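PDB 2Q9U: A-type flavoprotein from Giardia intestinalis, which probably scavenges dioxygen, passing electrons from a bound flavin mononucleotide to a mu-oxo-diiron centre where the gas is reduced. Local coordinates for residues 169-174 with 228-233; 83-88 with 150-155. All coordinates share one frame; numbering follows the deposited sequence.

Contact 1. Residues 169-174 with 228-233; sequences SNDGFG and SAHGVS. With FEO (mu-oxo-diiron), chain G.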
loop_
_atom_site.group_PDB
_atom_site.type_symbol
_atom_site.label_atom_id
_atom_site.label_comp_id
_atom_site.label_asym_id
_atom_site.label_seq_id
_atom_site.Cartn_x
_atom_site.Cartn_y
_atom_site.Cartn_z
ATOM N N SER A 169 10.300 -18.431 -27.128
ATOM C CA SER A 169 11.413 -18.212 -26.200
ATOM C C SER A 169 11.032 -18.349 -24.725
ATOM O O SER A 169 11.874 -18.189 -23.862
ATOM C CB SER A 169 12.035 -16.827 -26.445
ATOM O OG SER A 169 11.031 -15.829 -26.332
ATOM N N ASN A 170 9.755 -18.586 -24.452
ATOM C CA ASN A 170 9.281 -18.740 -23.065
ATOM C C ASN A 170 9.639 -17.454 -22.263
ATOM O O ASN A 170 9.318 -16.358 -22.733
ATOM C CB ASN A 170 9.832 -20.066 -22.477
ATOM C CG ASN A 170 9.256 -20.405 -21.119
ATOM O OD1 ASN A 170 9.949 -20.327 -20.108
ATOM N ND2 ASN A 170 7.985 -20.777 -21.089
ATOM N N ASP A 171 10.288 -17.562 -21.106
ATOM C CA ASP A 171 10.632 -16.396 -20.297
ATOM C C ASP A 171 11.555 -15.459 -21.079
ATOM O O ASP A 171 11.512 -14.209 -20.927
ATOM C CB ASP A 171 11.341 -16.803 -19.000
ATOM C CG ASP A 171 10.375 -17.201 -17.865
ATOM O OD1 ASP A 171 9.175 -16.797 -17.833
ATOM O OD2 ASP A 171 10.861 -17.922 -16.978
ATOM N N GLY A 172 12.407 -16.049 -21.923
ATOM C CA GLY A 172 13.286 -15.226 -22.761
ATOM C C GLY A 172 12.523 -14.180 -23.550
ATOM O O GLY A 172 11.459 -14.466 -24.116
ATOM N N PHE A 173 13.076 -12.967 -23.586
ATOM C CA PHE A 173 12.498 -11.830 -24.320
ATOM C C PHE A 173 11.177 -11.348 -23.733
ATOM O O PHE A 173 10.478 -10.544 -24.344
ATOM C CB PHE A 173 12.345 -12.104 -25.830
ATOM C CG PHE A 173 13.659 -12.308 -26.525
ATOM C CD1 PHE A 173 14.242 -13.586 -26.571
ATOM C CD2 PHE A 173 14.323 -11.231 -27.096
ATOM C CE1 PHE A 173 15.494 -13.772 -27.199
ATOM C CE2 PHE A 173 15.569 -11.399 -27.729
ATOM C CZ PHE A 173 16.146 -12.679 -27.773
ATOM N N GLY A 174 10.870 -11.818 -22.518
ATOM C CA GLY A 174 9.613 -11.477 -21.866
ATOM C C GLY A 174 9.596 -10.112 -21.211
ATOM O O GLY A 174 10.659 -9.511 -20.927
ATOM N N SER A 228 7.279 -14.745 -27.044
ATOM C CA SER A 228 7.684 -14.908 -25.660
ATOM C C SER A 228 6.494 -15.387 -24.812
ATOM O O SER A 228 5.367 -15.247 -25.222
ATOM C CB SER A 228 8.181 -13.557 -25.113
ATOM O OG SER A 228 8.576 -13.705 -23.751
ATOM N N ALA A 229 6.772 -15.907 -23.624
ATOM C CA ALA A 229 5.715 -16.361 -22.692
ATOM C C ALA A 229 5.218 -15.264 -21.718
ATOM O O ALA A 229 4.263 -15.483 -20.986
ATOM C CB ALA A 229 6.160 -17.620 -21.929
ATOM N N HIS A 230 5.833 -14.084 -21.752
ATOM C CA HIS A 230 5.342 -12.927 -20.974
ATOM C C HIS A 230 5.262 -11.670 -21.840
ATOM O O HIS A 230 6.241 -11.318 -22.524
ATOM C CB HIS A 230 6.258 -12.618 -19.789
ATOM C CG HIS A 230 6.246 -13.658 -18.713
ATOM N ND1 HIS A 230 5.146 -13.916 -17.930
ATOM C CD2 HIS A 230 7.224 -14.484 -18.276
ATOM C CE1 HIS A 230 5.442 -14.879 -17.068
ATOM N NE2 HIS A 230 6.697 -15.236 -17.261
ATOM N N GLY A 231 4.102 -11.010 -21.823
ATOM C CA GLY A 231 3.991 -9.699 -22.430
ATOM C C GLY A 231 3.860 -9.791 -23.937
ATOM O O GLY A 231 3.171 -10.684 -24.442
ATOM N N VAL A 232 4.522 -8.882 -24.650
ATOM C CA VAL A 232 4.392 -8.825 -26.103
ATOM C C VAL A 232 5.511 -9.598 -26.796
ATOM O O VAL A 232 6.580 -9.878 -26.206
ATOM C CB VAL A 232 4.311 -7.369 -26.666
ATOM C CG1 VAL A 232 3.087 -6.666 -26.117
ATOM C CG2 VAL A 232 5.577 -6.583 -26.338
ATOM N N SER A 233 5.234 -9.956 -28.040
ATOM C CA SER A 233 6.179 -10.705 -28.862
ATOM C C SER A 233 6.838 -9.778 -29.882
ATOM O O SER A 233 6.460 -8.602 -30.022
ATOM C CB SER A 233 5.443 -11.869 -29.536
ATOM O OG SER A 233 5.109 -12.816 -28.553
HETATM FE FE1 FEO G . 7.730 -16.876 -16.411
HETATM FE FE2 FEO G . 10.441 -18.551 -15.074
HETATM O O FEO G . 8.444 -18.307 -15.485
#

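Contact 2. Residues 83-88 with 150-155; sequences MNHAEG and LLHWPD. With FEO (mu-oxo-diiron), chain G; FMN (flavin mononucleotide), chain F.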
loop_
_atom_site.group_PDB
_atom_site.type_symbol
_atom_site.label_atom_id
_atom_site.label_comp_id
_atom_site.label_asym_id
_atom_site.label_seq_id
_atom_site.Cartn_x
_atom_site.Cartn_y
_atom_site.Cartn_z
ATOM N N MET A 83 6.374 -28.170 -23.461
ATOM C CA MET A 83 6.664 -27.435 -22.225
ATOM C C MET A 83 8.119 -26.992 -22.180
ATOM O O MET A 83 9.017 -27.813 -22.197
ATOM C CB MET A 83 6.313 -28.310 -20.994
ATOM C CG MET A 83 4.809 -28.628 -20.851
ATOM S SD MET A 83 3.715 -27.192 -20.740
ATOM C CE MET A 83 4.168 -26.514 -19.142
ATOM N N ASN A 84 8.343 -25.671 -22.153
ATOM C CA ASN A 84 9.682 -25.110 -22.242
ATOM C C ASN A 84 10.308 -24.955 -20.873
ATOM O O ASN A 84 11.514 -24.733 -20.775
ATOM C CB ASN A 84 9.605 -23.713 -22.888
ATOM C CG ASN A 84 9.335 -23.771 -24.374
ATOM O OD1 ASN A 84 8.358 -23.177 -24.875
ATOM N ND2 ASN A 84 10.185 -24.475 -25.088
ATOM N N HIS A 85 9.479 -25.003 -19.824
ATOM C CA HIS A 85 9.874 -24.488 -18.483
ATOM C C HIS A 85 8.820 -24.988 -17.477
ATOM O O HIS A 85 7.639 -25.037 -17.803
ATOM C CB HIS A 85 9.917 -22.957 -18.595
ATOM C CG HIS A 85 10.365 -22.211 -17.369
ATOM N ND1 HIS A 85 11.375 -22.630 -16.533
ATOM C CD2 HIS A 85 9.996 -20.987 -16.922
ATOM C CE1 HIS A 85 11.558 -21.731 -15.575
ATOM N NE2 HIS A 85 10.743 -20.715 -15.797
ATOM N N ALA A 86 9.235 -25.385 -16.276
ATOM C CA ALA A 86 8.317 -26.023 -15.347
ATOM C C ALA A 86 7.763 -25.054 -14.291
ATOM O O ALA A 86 6.926 -25.443 -13.472
ATOM C CB ALA A 86 9.008 -27.210 -14.655
ATOM N N GLU A 87 8.235 -23.803 -14.300
ATOM C CA GLU A 87 7.758 -22.816 -13.326
ATOM C C GLU A 87 6.235 -22.645 -13.411
ATOM O O GLU A 87 5.645 -22.709 -14.512
ATOM C CB GLU A 87 8.502 -21.470 -13.456
ATOM C CG GLU A 87 8.358 -20.590 -12.188
ATOM C CD GLU A 87 9.087 -19.289 -12.313
ATOM O OE1 GLU A 87 10.059 -19.239 -13.099
ATOM O OE2 GLU A 87 8.662 -18.312 -11.652
ATOM N N GLY A 88 5.605 -22.469 -12.244
ATOM C CA GLY A 88 4.137 -22.406 -12.127
ATOM C C GLY A 88 3.411 -21.448 -13.060
ATOM O O GLY A 88 2.311 -21.747 -13.526
ATOM N N LEU A 150 19.769 -22.708 -16.731
ATOM C CA LEU A 150 19.958 -21.517 -15.906
ATOM C C LEU A 150 19.725 -20.212 -16.667
ATOM O O LEU A 150 20.375 -19.199 -16.404
ATOM C CB LEU A 150 21.291 -21.522 -15.130
ATOM C CG LEU A 150 21.446 -22.582 -14.031
ATOM C CD1 LEU A 150 22.851 -22.482 -13.450
ATOM C CD2 LEU A 150 20.373 -22.455 -12.907
ATOM N N LEU A 151 18.761 -20.238 -17.592
ATOM C CA LEU A 151 18.231 -19.019 -18.195
ATOM C C LEU A 151 16.703 -19.097 -18.196
ATOM O O LEU A 151 16.093 -19.187 -19.267
ATOM C CB LEU A 151 18.774 -18.820 -19.637
ATOM C CG LEU A 151 18.589 -17.431 -20.268
ATOM C CD1 LEU A 151 19.460 -16.424 -19.522
ATOM C CD2 LEU A 151 18.951 -17.450 -21.792
ATOM N N HIS A 152 16.075 -19.061 -17.010
ATOM C CA HIS A 152 16.748 -18.871 -15.718
ATOM C C HIS A 152 16.693 -20.111 -14.788
ATOM O O HIS A 152 17.221 -20.061 -13.663
ATOM C CB HIS A 152 16.123 -17.656 -14.999
ATOM C CG HIS A 152 14.695 -17.871 -14.629
ATOM N ND1 HIS A 152 14.286 -18.099 -13.332
ATOM C CD2 HIS A 152 13.580 -17.956 -15.399
ATOM C CE1 HIS A 152 12.976 -18.289 -13.314
ATOM N NE2 HIS A 152 12.528 -18.216 -14.559
ATOM N N TRP A 153 16.034 -21.199 -15.220
ATOM C CA TRP A 153 16.001 -22.441 -14.415
ATOM C C TRP A 153 16.823 -23.541 -15.113
ATOM O O TRP A 153 17.073 -23.429 -16.330
ATOM C CB TRP A 153 14.549 -22.895 -14.194
ATOM C CG TRP A 153 13.894 -22.308 -12.974
ATOM C CD1 TRP A 153 14.298 -21.201 -12.254
ATOM C CD2 TRP A 153 12.696 -22.777 -12.340
ATOM N NE1 TRP A 153 13.437 -20.978 -11.210
ATOM C CE2 TRP A 153 12.445 -21.925 -11.236
ATOM C CE3 TRP A 153 11.827 -23.846 -12.582
ATOM C CZ2 TRP A 153 11.346 -22.105 -10.388
ATOM C CZ3 TRP A 153 10.729 -24.029 -11.725
ATOM C CH2 TRP A 153 10.507 -23.162 -10.653
ATOM N N PRO A 154 17.234 -24.601 -14.368
ATOM C CA PRO A 154 17.896 -25.760 -15.012
ATOM C C PRO A 154 17.081 -26.368 -16.155
ATOM O O PRO A 154 17.669 -26.856 -17.126
ATOM C CB PRO A 154 18.058 -26.766 -13.854
ATOM C CG PRO A 154 18.166 -25.886 -12.632
ATOM C CD PRO A 154 17.132 -24.787 -12.905
ATOM N N ASP A 155 15.745 -26.317 -16.061
ATOM C CA ASP A 155 14.858 -26.883 -17.102
ATOM C C ASP A 155 14.522 -25.964 -18.285
ATOM O O ASP A 155 13.777 -26.375 -19.200
ATOM C CB ASP A 155 13.522 -27.295 -16.471
ATOM C CG ASP A 155 12.906 -26.181 -15.651
ATOM O OD1 ASP A 155 12.393 -25.207 -16.223
ATOM O OD2 ASP A 155 12.978 -26.264 -14.409
HETATM FE FE1 FEO G . 7.730 -16.876 -16.411
HETATM FE FE2 FEO G . 10.441 -18.551 -15.074
HETATM O O FEO G . 8.444 -18.307 -15.485
HETATM N N1 FMN F . 16.519 -22.144 -6.443
HETATM C C2 FMN F . 17.836 -22.295 -6.123
HETATM O O2 FMN F . 18.230 -23.368 -5.638
HETATM N N3 FMN F . 18.726 -21.267 -6.370
HETATM C C4 FMN F . 18.303 -20.059 -6.902
HETATM O O4 FMN F . 19.122 -19.143 -6.965
HETATM C C4A FMN F . 16.944 -19.891 -7.223
HETATM N N5 FMN F . 16.457 -18.719 -7.792
HETATM C C5A FMN F . 15.104 -18.621 -8.099
HETATM C C6 FMN F . 14.599 -17.448 -8.669
HETATM C C7 FMN F . 13.233 -17.325 -8.982
HETATM C C7M FMN F . 12.790 -16.125 -9.776
HETATM C C8 FMN F . 12.362 -18.385 -8.734
HETATM C C8M FMN F . 10.874 -18.258 -8.953
HETATM C C9 FMN F . 12.863 -19.558 -8.171
HETATM C C9A FMN F . 14.227 -19.686 -7.850
HETATM N N10 FMN F . 14.720 -20.857 -7.277
HETATM C C10 FMN F . 16.064 -20.964 -6.993
HETATM C "C1'" FMN F . 13.832 -22.030 -6.986
HETATM C "C2'" FMN F . 12.980 -21.821 -5.737
HETATM O "O2'" FMN F . 13.761 -21.787 -4.545
HETATM C "C3'" FMN F . 11.923 -22.928 -5.775
HETATM O "O3'" FMN F . 10.983 -22.572 -6.778
HETATM C "C4'" FMN F . 11.177 -23.142 -4.475
HETATM O "O4'" FMN F . 10.422 -24.343 -4.561
HETATM C "C5'" FMN F . 10.217 -21.997 -4.176
HETATM O "O5'" FMN F . 9.721 -22.144 -2.857
HETATM P P FMN F . 8.277 -21.566 -2.518
HETATM O O1P FMN F . 8.202 -21.515 -1.002
HETATM O O2P FMN F . 8.184 -20.198 -3.130
HETATM O O3P FMN F . 7.177 -22.450 -3.079
#

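Contact 1. Residues 169-174 with 228-233
His-230 and Asp-171 reach across the contact to the same iron. His-230 CB packs 4.1 Å from Gly-174 CA. CG swings to the backbone N side, anti to the carbonyl carbon (chi1 -68°), and turns the ring toward the metals. On the ring, CD2 passes 3.1 Å from Asp-171 OD1, ND1 is hydrogen-bonded to Ser-40 O, and the tip, NE2, binds iron FE1 at 2.1 Å. CD2 and CE1 flank the iron, each 3.1 Å from FE1, as expected for a histidine bound through NE2. With ND1 and NE2 both engaged, the imidazole can hardly rotate. The Asp-171 carboxylate bridges the pair, OD1 lying 2.0 Å from FE1 and OD2 the same distance from FE2.

Behind the metal ligands the backbones are tied together. Ala-229 N gives a nearly straight hydrogen bond to Asn-170 O (2.7 Å, 171°). Ser-228 OG sits within hydrogen-bonding reach of Asn-170 O and of Gly-172 O, and its one proton may serve either. Ser-169 OG donates to Gly-172 O at 2.6 Å, spanning the type II' turn on which Asp-171 sits.

The two loops leave the neighbouring parallel strands 166-170 and 225-228 of a mixed sheet. Phe-173 packs against Phe-196 of helix 189-204 and against Ala-242 and Ile-243 of helix 236-250.

Contact 2. Residues 83-88 with 150-155
Asp-155 OD1 takes two hydrogen bonds from the loop opposite. His-85 ND1 donates at 2.8 Å with an angle of 156°, lying nearly in line with the C-O bond while OD1 stays close to the imidazole plane. Ala-86 N reaches the same oxygen at 3.2 Å, but from above the carboxylate plane. OD2 has a partner of its own in His-115, so both carboxylate oxygens are engaged, and the ND1 bond fixes the rotation of the His-85 ring.

The far side of that ring is the iron site. FE2 is bound by His-85 NE2 at 2.3 Å. Glu-87 OE1 and His-152 NE2 bind the same iron, at 2.1 and 2.2 Å. Glu-87 gets there with its chain extended (chi2 180°), and its other oxygen, OE2, is hydrogen-bonded to Tyr-267 OH of the second subunit.

Trp-153 packs against two of these ligands. His-85 points its CE1 edge at the face of the indole five-membered ring in an offset edge-to-face pair, while Glu-87 CB sits over the six-membered ring, 4.0 Å from its centroid, as a CH-pi contact. At the indole edge, NE1 comes to 3.4 Å from FMN C9, the flavin being held by the second subunit.

His-85, Glu-87, Asp-89 and His-90 follow the H-x-E-x-D-H pattern of flavodiiron proteins, whose metallo-beta-lactamase-like domain places the iron ligands on loops such as this pair.

Contacts 1 and 2 follow one another along the chain, with centres about 13 Å apart, and they meet at the mu-oxo-diiron group. Asp-171 OD2 of contact 1 lies 3.0 Å from His-85 NE2 and equally far from His-152 NE2 of contact 2, all three atoms being ligands of FE2. Contact 2 supplies the other protein ligands of FE2 (His-85, Glu-87, His-152), and contact 1 adds the bridging carboxylate and a histidine for FE1, where Asp-89 and His-90 complete the protein ligands. Contact 2 also faces the flavin of the second subunit: Glu-87 OE2 is 3.5 Å from FMN C8M, a proximity consistent with electron transfer between subunits.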